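Local coordinates for 5'-Methylthioadenosine Nucleosidase (Arabidopsis thaliana, PDB 2QTG), which is a plant nucleosidase of the phosphorylase superfamily, with a mixed beta-sheet flanked by helices and two copies in its assembly, at residues 54-59 with 104-109; 108-113 with 216-221; 119-124 with 224-229; 137-142 with 189-194. All coordinates share one frame; numbering follows the deposited sequence.

Contact 1. Residues 54-59 with 104-109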
loop_
_atom_site.group_PDB
_atom_site.type_symbol
_atom_site.label_atom_id
_atom_site.label_comp_id
_atom_site.label_asym_id
_atom_site.label_seq_id
_atom_site.Cartn_x
_atom_site.Cartn_y
_atom_site.Cartn_z
ATOM N N SER A 54 21.740 7.633 2.230
ATOM C CA SER A 54 20.600 6.760 2.595
ATOM C C SER A 54 19.847 7.071 3.923
ATOM O O SER A 54 19.767 6.212 4.805
ATOM C CB SER A 54 21.070 5.302 2.599
ATOM O OG SER A 54 21.556 4.915 1.321
ATOM N N PRO A 55 19.272 8.285 4.069
ATOM C CA PRO A 55 18.593 8.621 5.327
ATOM C C PRO A 55 17.376 7.747 5.668
ATOM O O PRO A 55 16.993 7.692 6.825
ATOM C CB PRO A 55 18.137 10.075 5.111
ATOM C CG PRO A 55 18.950 10.582 3.974
ATOM C CD PRO A 55 19.227 9.403 3.106
ATOM N N LEU A 56 16.782 7.073 4.683
ATOM C CA LEU A 56 15.566 6.257 4.900
ATOM C C LEU A 56 15.851 4.760 4.963
ATOM O O LEU A 56 14.917 3.938 4.949
ATOM C CB LEU A 56 14.513 6.517 3.808
ATOM C CG LEU A 56 14.204 7.958 3.408
ATOM C CD1 LEU A 56 13.188 7.990 2.275
ATOM C CD2 LEU A 56 13.727 8.777 4.604
ATOM N N GLY A 57 17.140 4.411 5.046
ATOM C CA GLY A 57 17.565 3.020 5.052
ATOM C C GLY A 57 18.384 2.714 3.824
ATOM O O GLY A 57 18.098 3.195 2.731
ATOM N N LYS A 58 19.407 1.890 4.006
ATOM C CA LYS A 58 20.322 1.573 2.916
ATOM C C LYS A 58 19.737 0.549 1.931
ATOM O O LYS A 58 18.807 -0.176 2.271
ATOM C CB LYS A 58 21.658 1.102 3.495
ATOM C CG LYS A 58 22.566 2.261 3.886
ATOM C CD LYS A 58 23.879 1.753 4.432
ATOM C CE LYS A 58 24.959 2.838 4.460
ATOM N NZ LYS A 58 26.249 2.166 4.780
ATOM N N GLY A 59 20.300 0.497 0.724
ATOM C CA GLY A 59 19.948 -0.513 -0.290
ATOM C C GLY A 59 18.535 -0.471 -0.870
ATOM O O GLY A 59 17.983 -1.509 -1.281
ATOM N N GLN A 104 9.040 8.736 9.958
ATOM C CA GLN A 104 9.883 8.157 11.033
ATOM C C GLN A 104 11.329 8.699 11.062
ATOM O O GLN A 104 11.854 9.040 12.134
ATOM C CB GLN A 104 9.800 6.616 11.002
ATOM C CG GLN A 104 8.440 6.137 11.525
ATOM C CD GLN A 104 8.411 4.702 12.060
ATOM O OE1 GLN A 104 9.179 3.833 11.628
ATOM N NE2 GLN A 104 7.483 4.444 12.988
ATOM N N ALA A 105 11.929 8.850 9.895
ATOM C CA ALA A 105 13.310 9.301 9.779
ATOM C C ALA A 105 13.436 10.843 9.841
ATOM O O ALA A 105 14.304 11.358 10.532
ATOM C CB ALA A 105 13.947 8.765 8.477
ATOM N N LEU A 106 12.568 11.554 9.128
ATOM C CA LEU A 106 12.752 12.989 8.874
ATOM C C LEU A 106 11.923 13.904 9.786
ATOM O O LEU A 106 12.187 15.111 9.860
ATOM C CB LEU A 106 12.496 13.315 7.396
ATOM C CG LEU A 106 13.141 12.368 6.359
ATOM C CD1 LEU A 106 12.629 12.735 4.962
ATOM C CD2 LEU A 106 14.663 12.426 6.435
ATOM N N LYS A 107 10.944 13.329 10.485
ATOM C CA LYS A 107 10.091 14.057 11.447
ATOM C C LYS A 107 9.583 15.429 10.926
ATOM O O LYS A 107 9.799 16.480 11.575
ATOM C CB LYS A 107 10.776 14.210 12.831
ATOM C CG LYS A 107 11.460 12.914 13.402
ATOM C CD LYS A 107 10.498 12.047 14.216
ATOM C CE LYS A 107 11.197 10.761 14.763
ATOM N NZ LYS A 107 12.141 11.053 15.889
ATOM N N PRO A 108 8.859 15.424 9.787
ATOM C CA PRO A 108 8.384 16.696 9.231
ATOM C C PRO A 108 7.217 17.252 10.027
ATOM O O PRO A 108 6.532 16.489 10.713
ATOM C CB PRO A 108 7.895 16.325 7.818
ATOM C CG PRO A 108 7.634 14.876 7.857
ATOM C CD PRO A 108 8.388 14.254 9.015
ATOM N N ASP A 109 7.003 18.565 9.941
ATOM C CA ASP A 109 5.784 19.197 10.499
ATOM C C ASP A 109 4.536 19.021 9.606
ATOM O O ASP A 109 3.396 19.042 10.074
ATOM C CB ASP A 109 6.067 20.670 10.813
ATOM C CG ASP A 109 7.256 20.840 11.753
ATOM O OD1 ASP A 109 7.185 20.312 12.883
ATOM O OD2 ASP A 109 8.277 21.443 11.353
#
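Leu56 brings one methyl, CD2, up to both Ala105 and Leu106, and this single group carries much of the contact. Leu56 CD2 lies 3.9 Å from Ala105 CB and 4.0 Å from Leu106 CG, the branch point of a leucine that it crosses at about a right angle. Pro55 makes the closest approach through its carbonyl O, 3.6 Å from Ala105 CB, while its ring touches only loosely, Pro55 CB standing 4.4 Å from Leu106 CD2. No hydrogen bond joins the two segments; they meet by van der Waals contact. Leu56 reaches across because its CG stands beside the backbone N, anti to the carbonyl carbon (chi1 -46°). The motif is a type I beta turn set against the C-terminal end of a helix. Pro55 and Leu56 occupy the two corner positions of the turn, which is closed by a bond of 3.2 Å from Gly57 N to Ser54 O; opposite them, helix 92-106 gives way at Lys107, where phi turns positive. Beneath both partners lies the sheet: Leu64 of strand 63-69 is touched by Pro55, Leu56 and Leu106 alike, and Leu56 also rests on Trp62 and Val77. Further out comes the second subunit, where Gln104 packs on Gly57 of that subunit and its NE2 makes a weak hydrogen bond to Leu56 O of the same neighbour.

Contact 2. Residues 108-113 with 216-221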
loop_
_atom_site.group_PDB
_atom_site.type_symbol
_atom_site.label_atom_id
_atom_site.label_comp_id
_atom_site.label_asym_id
_atom_site.label_seq_id
_atom_site.Cartn_x
_atom_site.Cartn_y
_atom_site.Cartn_z
ATOM N N PRO A 108 8.859 15.424 9.787
ATOM C CA PRO A 108 8.384 16.696 9.231
ATOM C C PRO A 108 7.217 17.252 10.027
ATOM O O PRO A 108 6.532 16.489 10.713
ATOM C CB PRO A 108 7.895 16.325 7.818
ATOM C CG PRO A 108 7.634 14.876 7.857
ATOM C CD PRO A 108 8.388 14.254 9.015
ATOM N N ASP A 109 7.003 18.565 9.941
ATOM C CA ASP A 109 5.784 19.197 10.499
ATOM C C ASP A 109 4.536 19.021 9.606
ATOM O O ASP A 109 3.396 19.042 10.074
ATOM C CB ASP A 109 6.067 20.670 10.813
ATOM C CG ASP A 109 7.256 20.840 11.753
ATOM O OD1 ASP A 109 7.185 20.312 12.883
ATOM O OD2 ASP A 109 8.277 21.443 11.353
ATOM N N ILE A 110 4.761 18.777 8.323
ATOM C CA ILE A 110 3.679 18.687 7.347
ATOM C C ILE A 110 4.162 17.896 6.110
ATOM O O ILE A 110 5.308 17.980 5.719
ATOM C CB ILE A 110 3.185 20.125 6.983
ATOM C CG1 ILE A 110 2.000 20.116 5.997
ATOM C CG2 ILE A 110 4.340 20.992 6.514
ATOM C CD1 ILE A 110 1.172 21.486 5.984
ATOM N N ILE A 111 3.276 17.110 5.537
ATOM C CA ILE A 111 3.539 16.368 4.311
ATOM C C ILE A 111 2.737 17.002 3.167
ATOM O O ILE A 111 1.573 17.334 3.346
ATOM C CB ILE A 111 3.028 14.909 4.450
ATOM C CG1 ILE A 111 3.708 14.153 5.577
ATOM C CG2 ILE A 111 3.000 14.124 3.056
ATOM C CD1 ILE A 111 5.152 13.963 5.410
ATOM N N ILE A 112 3.362 17.130 2.005
ATOM C CA ILE A 112 2.701 17.553 0.797
ATOM C C ILE A 112 2.859 16.456 -0.266
ATOM O O ILE A 112 3.953 16.197 -0.775
ATOM C CB ILE A 112 3.267 18.886 0.238
ATOM C CG1 ILE A 112 3.419 19.953 1.343
ATOM C CG2 ILE A 112 2.506 19.328 -1.087
ATOM C CD1 ILE A 112 3.820 21.325 0.889
ATOM N N ASN A 113 1.747 15.829 -0.608
ATOM C CA ASN A 113 1.679 14.892 -1.732
ATOM C C ASN A 113 1.391 15.737 -2.975
ATOM O O ASN A 113 0.324 16.274 -3.124
ATOM C CB ASN A 113 0.606 13.823 -1.491
ATOM C CG ASN A 113 0.435 12.833 -2.662
ATOM O OD1 ASN A 113 -0.683 12.425 -2.943
ATOM N ND2 ASN A 113 1.550 12.453 -3.342
ATOM N N PRO A 216 0.058 16.414 9.734
ATOM C CA PRO A 216 -0.746 17.214 8.784
ATOM C C PRO A 216 -0.352 16.887 7.351
ATOM O O PRO A 216 0.830 16.788 7.032
ATOM C CB PRO A 216 -0.393 18.662 9.107
ATOM C CG PRO A 216 0.174 18.644 10.527
ATOM C CD PRO A 216 0.756 17.252 10.738
ATOM N N VAL A 217 -1.355 16.699 6.506
ATOM C CA VAL A 217 -1.098 16.370 5.110
ATOM C C VAL A 217 -1.958 17.260 4.210
ATOM O O VAL A 217 -3.135 17.511 4.501
ATOM C CB VAL A 217 -1.324 14.851 4.832
ATOM C CG1 VAL A 217 -2.827 14.440 5.095
ATOM C CG2 VAL A 217 -0.826 14.465 3.446
ATOM N N VAL A 218 -1.326 17.740 3.141
ATOM C CA VAL A 218 -1.994 18.473 2.064
ATOM C C VAL A 218 -1.556 17.907 0.696
ATOM O O VAL A 218 -0.559 17.160 0.578
ATOM C CB VAL A 218 -1.770 20.024 2.144
ATOM C CG1 VAL A 218 -2.088 20.593 3.540
ATOM C CG2 VAL A 218 -0.378 20.367 1.846
ATOM N N PHE A 219 -2.342 18.240 -0.309
ATOM C CA PHE A 219 -2.248 17.661 -1.638
ATOM C C PHE A 219 -2.326 18.751 -2.674
ATOM O O PHE A 219 -3.278 19.551 -2.702
ATOM C CB PHE A 219 -3.400 16.690 -1.918
ATOM C CG PHE A 219 -3.539 15.584 -0.928
ATOM C CD1 PHE A 219 -4.288 15.781 0.241
ATOM C CD2 PHE A 219 -2.960 14.332 -1.168
ATOM C CE1 PHE A 219 -4.396 14.817 1.176
ATOM C CE2 PHE A 219 -3.104 13.306 -0.239
ATOM C CZ PHE A 219 -3.836 13.556 0.949
ATOM N N LEU A 220 -1.317 18.786 -3.537
ATOM C CA LEU A 220 -1.362 19.585 -4.741
ATOM C C LEU A 220 -1.458 18.639 -5.969
ATOM O O LEU A 220 -0.501 17.897 -6.272
ATOM C CB LEU A 220 -0.078 20.414 -4.861
ATOM C CG LEU A 220 0.218 21.310 -3.639
ATOM C CD1 LEU A 220 1.588 21.936 -3.891
ATOM C CD2 LEU A 220 -0.846 22.388 -3.461
ATOM N N LYS A 221 -2.591 18.679 -6.665
ATOM C CA LYS A 221 -2.859 17.722 -7.759
ATOM C C LYS A 221 -3.112 18.471 -9.075
ATOM O O LYS A 221 -4.101 19.230 -9.214
ATOM C CB LYS A 221 -4.007 16.763 -7.409
ATOM C CG LYS A 221 -3.674 15.845 -6.191
ATOM C CD LYS A 221 -2.646 14.769 -6.562
ATOM C CE LYS A 221 -1.993 14.156 -5.295
ATOM N NZ LYS A 221 -1.529 12.731 -5.586
HETATM O O HOH W 1 1.205 11.059 -5.841
#
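Ile111, Ile112 and Asn113 run beside Val217, Val218 and Phe219 as a parallel ladder, the tight core of this contact. Four backbone bonds tie it, from Ile111 N to Pro216 O (2.9 Å) up to Leu220 N to Asn113 O (3.0 Å), and CA-H...O contacts fill the intervals. Ile112 and Val218 lie side by side on one face, with Ile112 CG1 3.9 Å from Val218 CG2; beyond them Ile112 CG2 meets Leu220 CD1, and helix 234-259 packs over Ile112 and Leu220. On the other face Asn113 follows Ile111 and sets its OD1 in the ring plane at the edge of Phe219, 3.5 Å from CD2. These strands, 22° apart in direction, belong to the central mixed sheet of the phosphorylase-type fold, with strand 28-32 on the far side of 110-119. Asn113 CG is anti to the backbone N (chi1 178°), which carries the amide to Lys221. There Lys221 NZ gives a bond of 2.8 Å to Asn113 OD1, arriving well above the carbonyl plane. A water accepts from Asn113 ND2 at 2.9 Å and weakly from the ammonium, which also pairs with Asp200. The opposite end is partly exposed and lacks a beta bridge at Asp109, which points away from Pro216; its OD2 accepts hydrogen bonds from Ser27 N and Ser28 N. Asp109 O still lies 3.3 Å from Pro216 CD.

Contact 3. Residues 119-124 with 224-229. With MTH (2-(4-amino-pyrrolo[2,3-D]pyrimidin-7-yl)-5-methylsulfanylmethyl-tetrahydro-furan-3,4-diol), chain C.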
loop_
_atom_site.group_PDB
_atom_site.type_symbol
_atom_site.label_atom_id
_atom_site.label_comp_id
_atom_site.label_asym_id
_atom_site.label_seq_id
_atom_site.Cartn_x
_atom_site.Cartn_y
_atom_site.Cartn_z
ATOM N N GLY A 119 -8.877 14.449 -13.947
ATOM C CA GLY A 119 -9.912 15.360 -13.479
ATOM C C GLY A 119 -11.184 15.162 -14.283
ATOM O O GLY A 119 -11.143 14.664 -15.421
ATOM N N PHE A 120 -12.311 15.532 -13.695
ATOM C CA PHE A 120 -13.612 15.485 -14.381
ATOM C C PHE A 120 -13.980 16.886 -14.823
ATOM O O PHE A 120 -14.145 17.814 -13.980
ATOM C CB PHE A 120 -14.692 14.856 -13.479
ATOM C CG PHE A 120 -14.482 13.387 -13.284
ATOM C CD1 PHE A 120 -14.993 12.475 -14.216
ATOM C CD2 PHE A 120 -13.691 12.922 -12.228
ATOM C CE1 PHE A 120 -14.765 11.096 -14.064
ATOM C CE2 PHE A 120 -13.422 11.542 -12.083
ATOM C CZ PHE A 120 -13.972 10.635 -13.009
ATOM N N LYS A 121 -14.050 17.068 -16.138
ATOM C CA LYS A 121 -14.471 18.364 -16.653
ATOM C C LYS A 121 -15.856 18.764 -16.107
ATOM O O LYS A 121 -16.111 19.927 -15.903
ATOM C CB LYS A 121 -14.381 18.474 -18.180
ATOM C CG LYS A 121 -15.276 17.589 -19.005
ATOM C CD LYS A 121 -15.390 18.183 -20.417
ATOM C CE LYS A 121 -16.138 17.253 -21.372
ATOM N NZ LYS A 121 -16.621 18.021 -22.600
ATOM N N VAL A 122 -16.707 17.787 -15.825
ATOM C CA VAL A 122 -18.028 18.072 -15.262
ATOM C C VAL A 122 -18.000 18.504 -13.786
ATOM O O VAL A 122 -19.014 18.999 -13.286
ATOM C CB VAL A 122 -19.047 16.917 -15.505
ATOM C CG1 VAL A 122 -19.094 16.519 -16.995
ATOM C CG2 VAL A 122 -18.769 15.697 -14.589
ATOM N N LYS A 123 -16.854 18.336 -13.108
ATOM C CA LYS A 123 -16.635 18.852 -11.749
ATOM C C LYS A 123 -15.814 20.151 -11.789
ATOM O O LYS A 123 -15.392 20.675 -10.746
ATOM C CB LYS A 123 -15.931 17.825 -10.847
ATOM C CG LYS A 123 -16.652 16.498 -10.585
ATOM C CD LYS A 123 -17.960 16.665 -9.797
ATOM C CE LYS A 123 -17.729 17.152 -8.395
ATOM N NZ LYS A 123 -19.063 17.487 -7.773
ATOM N N GLY A 124 -15.558 20.626 -13.003
ATOM C CA GLY A 124 -14.899 21.903 -13.222
ATOM C C GLY A 124 -13.410 21.821 -13.436
ATOM O O GLY A 124 -12.742 22.867 -13.414
ATOM N N THR A 224 -3.597 16.443 -15.503
ATOM C CA THR A 224 -3.041 16.109 -16.825
ATOM C C THR A 224 -3.967 15.531 -17.855
ATOM O O THR A 224 -3.645 15.547 -19.028
ATOM C CB THR A 224 -1.885 15.089 -16.806
ATOM O OG1 THR A 224 -1.737 14.433 -15.553
ATOM C CG2 THR A 224 -0.603 15.696 -17.170
ATOM N N ASP A 225 -5.040 14.905 -17.416
ATOM C CA ASP A 225 -6.017 14.421 -18.363
ATOM C C ASP A 225 -7.400 14.532 -17.777
ATOM O O ASP A 225 -7.570 14.526 -16.556
ATOM C CB ASP A 225 -5.713 13.008 -18.857
ATOM C CG ASP A 225 -6.111 11.971 -17.894
ATOM O OD1 ASP A 225 -5.477 11.906 -16.819
ATOM O OD2 ASP A 225 -7.044 11.217 -18.233
ATOM N N LEU A 226 -8.356 14.679 -18.690
ATOM C CA LEU A 226 -9.776 14.768 -18.390
ATOM C C LEU A 226 -10.347 13.377 -18.568
ATOM O O LEU A 226 -10.437 12.842 -19.701
ATOM C CB LEU A 226 -10.442 15.800 -19.323
ATOM C CG LEU A 226 -10.096 17.294 -19.176
ATOM C CD1 LEU A 226 -11.092 18.169 -20.032
ATOM C CD2 LEU A 226 -10.020 17.839 -17.703
ATOM N N VAL A 227 -10.668 12.752 -17.437
ATOM C CA VAL A 227 -11.142 11.359 -17.433
ATOM C C VAL A 227 -12.433 11.248 -18.250
ATOM O O VAL A 227 -12.690 10.243 -18.903
ATOM C CB VAL A 227 -11.352 10.859 -15.999
ATOM C CG1 VAL A 227 -11.963 9.470 -16.027
ATOM C CG2 VAL A 227 -10.007 10.852 -15.220
ATOM N N ASP A 228 -13.204 12.324 -18.270
ATOM C CA ASP A 228 -14.449 12.385 -19.020
ATOM C C ASP A 228 -14.373 13.287 -20.286
ATOM O O ASP A 228 -15.389 13.836 -20.724
ATOM C CB ASP A 228 -15.601 12.810 -18.089
ATOM C CG ASP A 228 -15.413 14.218 -17.495
ATOM O OD1 ASP A 228 -14.340 14.854 -17.682
ATOM O OD2 ASP A 228 -16.358 14.680 -16.812
ATOM N N GLY A 229 -13.180 13.395 -20.873
ATOM C CA GLY A 229 -12.978 14.098 -22.153
ATOM C C GLY A 229 -12.275 13.219 -23.180
ATOM O O GLY A 229 -11.938 12.076 -22.896
HETATM C CS MTH C . 2.177 6.134 -14.542
HETATM S "S5'" MTH C . 0.663 5.816 -13.631
HETATM C "C5'" MTH C . 0.147 7.506 -13.514
HETATM C "C4'" MTH C . 0.755 8.334 -12.372
HETATM O "O4'" MTH C . 0.266 9.691 -12.507
HETATM C "C2'" MTH C . -0.966 8.595 -10.741
HETATM O "O2'" MTH C . -1.239 9.038 -9.389
HETATM C "C3'" MTH C . 0.366 7.890 -10.960
HETATM O "O3'" MTH C . 1.419 8.311 -10.075
HETATM C "C1'" MTH C . -0.919 9.836 -11.664
HETATM N N9 MTH C . -2.088 9.897 -12.519
HETATM C C8 MTH C . -2.201 10.592 -13.601
HETATM C C7 MTH C . -3.373 10.638 -14.059
HETATM C C5 MTH C . -4.096 9.641 -13.659
HETATM C C6 MTH C . -5.341 9.168 -13.969
HETATM N N6 MTH C . -6.056 9.659 -15.019
HETATM N N1 MTH C . -5.761 8.142 -13.169
HETATM C C2 MTH C . -5.005 7.665 -12.122
HETATM N N3 MTH C . -3.762 8.153 -11.820
HETATM C C4 MTH C . -3.309 9.177 -12.583
#
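Asp228 sets its carboxylate against the backbone of Lys121 and Val122 so that each oxygen takes one N-H. Asp228 OD1 accepts from Lys121 N at 2.7 Å and Asp228 OD2, at longer range, from Val122 N at 3.3 Å, both through syn lone pairs, and the group is thereby fixed in its rotation at the start of the short 3-10 segment 121-123. The same carboxylate stands nearly upright to the Phe120 ring, the two planes 79° apart, with Asp228 OD2 in the ring plane at the edge, 3.7 Å from Phe120 CD1. Val227 comes instead over a face of that ring: its CB is 4.2 Å from the centroid of Phe120, a CH-pi contact displaced toward the rim. With CG1 anti to the backbone N (chi1 175°), Val227 also rests that methyl 3.8 Å from Phe120 CE1. Lys121 crosses Asp228 obliquely, its CG close to OD1, but its ammonium does not reach the carboxylate. Behind these side chains Gly119 bonds in parallel register, its N to Asp225 O (2.9 Å) and its O to Val227 N. Asp225, earlier on strand 217-226, points away from segment 119-124, and its OD1 accepts from N6 of the bound MTH at 2.9 Å, with an N-H...O angle of 164°. At the C-terminal end of a parallel strand pair in the phosphorylase-superfamily sheet, it lines the MTH site with Lys199, Met201 and Glu202.

Contact 4. Residues 137-142 with 189-194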
loop_
_atom_site.group_PDB
_atom_site.type_symbol
_atom_site.label_atom_id
_atom_site.label_comp_id
_atom_site.label_asym_id
_atom_site.label_seq_id
_atom_site.Cartn_x
_atom_site.Cartn_y
_atom_site.Cartn_z
ATOM N N VAL A 137 -10.584 9.746 -0.767
ATOM C CA VAL A 137 -11.220 8.448 -0.664
ATOM C C VAL A 137 -10.450 7.449 -1.574
ATOM O O VAL A 137 -9.588 7.846 -2.413
ATOM C CB VAL A 137 -12.695 8.445 -1.143
ATOM C CG1 VAL A 137 -13.657 9.068 -0.107
ATOM C CG2 VAL A 137 -12.846 9.046 -2.589
ATOM N N PHE A 138 -10.744 6.177 -1.376
ATOM C CA PHE A 138 -10.422 5.103 -2.345
ATOM C C PHE A 138 -11.595 4.751 -3.230
ATOM O O PHE A 138 -12.741 4.860 -2.803
ATOM C CB PHE A 138 -9.958 3.813 -1.659
ATOM C CG PHE A 138 -8.647 3.947 -0.903
ATOM C CD1 PHE A 138 -7.415 3.868 -1.579
ATOM C CD2 PHE A 138 -8.646 4.092 0.487
ATOM C CE1 PHE A 138 -6.213 3.952 -0.891
ATOM C CE2 PHE A 138 -7.449 4.201 1.206
ATOM C CZ PHE A 138 -6.214 4.115 0.500
ATOM N N HIS A 139 -11.330 4.287 -4.453
ATOM C CA HIS A 139 -12.417 3.695 -5.260
ATOM C C HIS A 139 -12.284 2.171 -5.511
ATOM O O HIS A 139 -13.188 1.560 -6.019
ATOM C CB HIS A 139 -12.693 4.434 -6.582
ATOM C CG HIS A 139 -11.438 4.872 -7.305
ATOM N ND1 HIS A 139 -10.735 4.051 -8.173
ATOM C CD2 HIS A 139 -10.776 6.050 -7.288
ATOM C CE1 HIS A 139 -9.670 4.703 -8.643
ATOM N NE2 HIS A 139 -9.681 5.925 -8.120
ATOM N N ASP A 140 -11.194 1.572 -5.084
ATOM C CA ASP A 140 -10.946 0.162 -5.399
ATOM C C ASP A 140 -10.690 -0.709 -4.162
ATOM O O ASP A 140 -10.043 -1.781 -4.256
ATOM C CB ASP A 140 -9.756 0.095 -6.386
ATOM C CG ASP A 140 -8.412 0.490 -5.746
ATOM O OD1 ASP A 140 -8.391 1.196 -4.698
ATOM O OD2 ASP A 140 -7.340 0.134 -6.345
ATOM N N ARG A 141 -11.209 -0.280 -3.006
ATOM C CA ARG A 141 -11.162 -1.116 -1.821
ATOM C C ARG A 141 -12.599 -1.483 -1.458
ATOM O O ARG A 141 -13.128 -0.948 -0.509
ATOM C CB ARG A 141 -10.508 -0.386 -0.656
ATOM C CG ARG A 141 -8.977 -0.464 -0.571
ATOM C CD ARG A 141 -8.167 0.409 -1.525
ATOM N NE ARG A 141 -6.722 0.350 -1.197
ATOM C CZ ARG A 141 -5.694 0.681 -2.016
ATOM N NH1 ARG A 141 -5.903 1.142 -3.275
ATOM N NH2 ARG A 141 -4.448 0.602 -1.559
ATOM N N ARG A 142 -13.215 -2.335 -2.283
ATOM C CA ARG A 142 -14.616 -2.708 -2.141
ATOM C C ARG A 142 -14.672 -3.915 -1.203
ATOM O O ARG A 142 -14.198 -5.009 -1.545
ATOM C CB ARG A 142 -15.253 -3.032 -3.501
ATOM C CG ARG A 142 -14.975 -1.978 -4.629
ATOM C CD ARG A 142 -15.648 -2.411 -5.946
ATOM N NE ARG A 142 -15.162 -3.744 -6.311
ATOM C CZ ARG A 142 -14.078 -3.965 -7.052
ATOM N NH1 ARG A 142 -13.447 -2.936 -7.619
ATOM N NH2 ARG A 142 -13.666 -5.218 -7.251
ATOM N N THR A 189 -18.286 4.042 -11.169
ATOM C CA THR A 189 -19.495 4.019 -10.345
ATOM C C THR A 189 -19.195 4.559 -8.965
ATOM O O THR A 189 -19.962 5.392 -8.425
ATOM C CB THR A 189 -20.058 2.562 -10.264
ATOM O OG1 THR A 189 -20.643 2.215 -11.516
ATOM C CG2 THR A 189 -21.101 2.427 -9.123
ATOM N N LEU A 190 -18.065 4.116 -8.390
ATOM C CA LEU A 190 -17.732 4.499 -7.022
ATOM C C LEU A 190 -17.186 5.930 -6.991
ATOM O O LEU A 190 -17.506 6.707 -6.075
ATOM C CB LEU A 190 -16.845 3.450 -6.345
ATOM C CG LEU A 190 -17.605 2.143 -6.052
ATOM C CD1 LEU A 190 -16.621 1.003 -5.870
ATOM C CD2 LEU A 190 -18.511 2.309 -4.818
ATOM N N ILE A 191 -16.407 6.293 -8.021
ATOM C CA ILE A 191 -15.900 7.657 -8.193
ATOM C C ILE A 191 -17.050 8.675 -8.245
ATOM O O ILE A 191 -17.014 9.700 -7.539
ATOM C CB ILE A 191 -14.896 7.747 -9.437
ATOM C CG1 ILE A 191 -13.629 6.933 -9.136
ATOM C CG2 ILE A 191 -14.538 9.191 -9.795
ATOM C CD1 ILE A 191 -12.667 6.726 -10.334
ATOM N N ILE A 192 -18.102 8.348 -9.004
ATOM C CA ILE A 192 -19.300 9.175 -9.108
ATOM C C ILE A 192 -20.044 9.206 -7.771
ATOM O O ILE A 192 -20.396 10.294 -7.280
ATOM C CB ILE A 192 -20.220 8.674 -10.256
ATOM C CG1 ILE A 192 -19.539 8.968 -11.617
ATOM C CG2 ILE A 192 -21.628 9.310 -10.185
ATOM C CD1 ILE A 192 -20.173 8.248 -12.840
ATOM N N ALA A 193 -20.233 8.028 -7.165
ATOM C CA ALA A 193 -20.953 7.914 -5.877
ATOM C C ALA A 193 -20.257 8.722 -4.790
ATOM O O ALA A 193 -20.926 9.367 -3.967
ATOM C CB ALA A 193 -21.057 6.461 -5.454
ATOM N N ASN A 194 -18.916 8.672 -4.769
ATOM C CA ASN A 194 -18.127 9.431 -3.798
ATOM C C ASN A 194 -17.913 10.931 -4.132
ATOM O O ASN A 194 -17.295 11.672 -3.359
ATOM C CB ASN A 194 -16.798 8.707 -3.502
ATOM C CG ASN A 194 -16.996 7.461 -2.634
ATOM O OD1 ASN A 194 -17.955 7.370 -1.829
ATOM N ND2 ASN A 194 -16.091 6.495 -2.791
HETATM O O HOH W 2 -14.179 6.813 -4.751
HETATM O O HOH W 3 -14.951 3.741 -2.185
#
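His139 holds its ring in the position between backbone N and carbonyl carbon (chi1 41°), and Ile191 answers with CG1 anti to its own carbonyl carbon (chi1 -66°), so that the isoleucine reaches over the imidazole. Helix 185-193 packs against the end of strand 130-138 and the loop that follows, joining a helix to the C-terminal end of a strand inside the mixed sheet of this phosphorylase-superfamily fold. Ile191 CD1 sits 3.6 Å from the centroid of the His139 ring and only 9° off its normal, a CH-pi contact centred on the face; Ile191 CG1 presses in as well, 3.5 Å from His139 CD2. His139 NE2 makes a weak hydrogen bond to Ser176 O, which probably helps to hold the ring's rotation, and the histidine side chain comes within about 6 Å of the bound MTH. Leu190, one residue earlier than Ile191, puts its CD1 3.5 Å from His139 O and 3.6 Å from Arg142 CD, meeting the arginine side chain at about a right angle. The guanidinium beyond is spoken for by the second subunit, where Arg142 pairs with Asp182 and Asp187. At the helix end Asn194 packs its CB on Val137 CG2, but its amide makes no direct bond to the strand. Asn194 ND2 stands 3.7 Å from Phe138 O, and two waters close the gap; one gives a hydrogen to Phe138 O at 3.1 Å and accepts from Asn194 ND2 at 2.8 Å.

Contact 2 sits near the middle of the chain; the other three are each centred about 18 Å from the chain's centre. Contact 1 leads into it: helix 92-106 is followed, after a short turn, by strand 110-119, and the two contacts share Pro108 and Asp109. Contacts 2 and 3 follow the same strand pair, 110-119 with 217-226, from core to ligand end, their centres 23 Å apart. Contact 4 comes wholly from chain between those two strands, on strand 130-138, the neighbour of 217-226, and helix 185-193, and meets contact 3 where Phe120 CE2 lies 3.5 Å from Ile191 CG2. Contacts 1 and 3 lie on opposite sides of the centre; contacts 1 and 4 reach the second subunit.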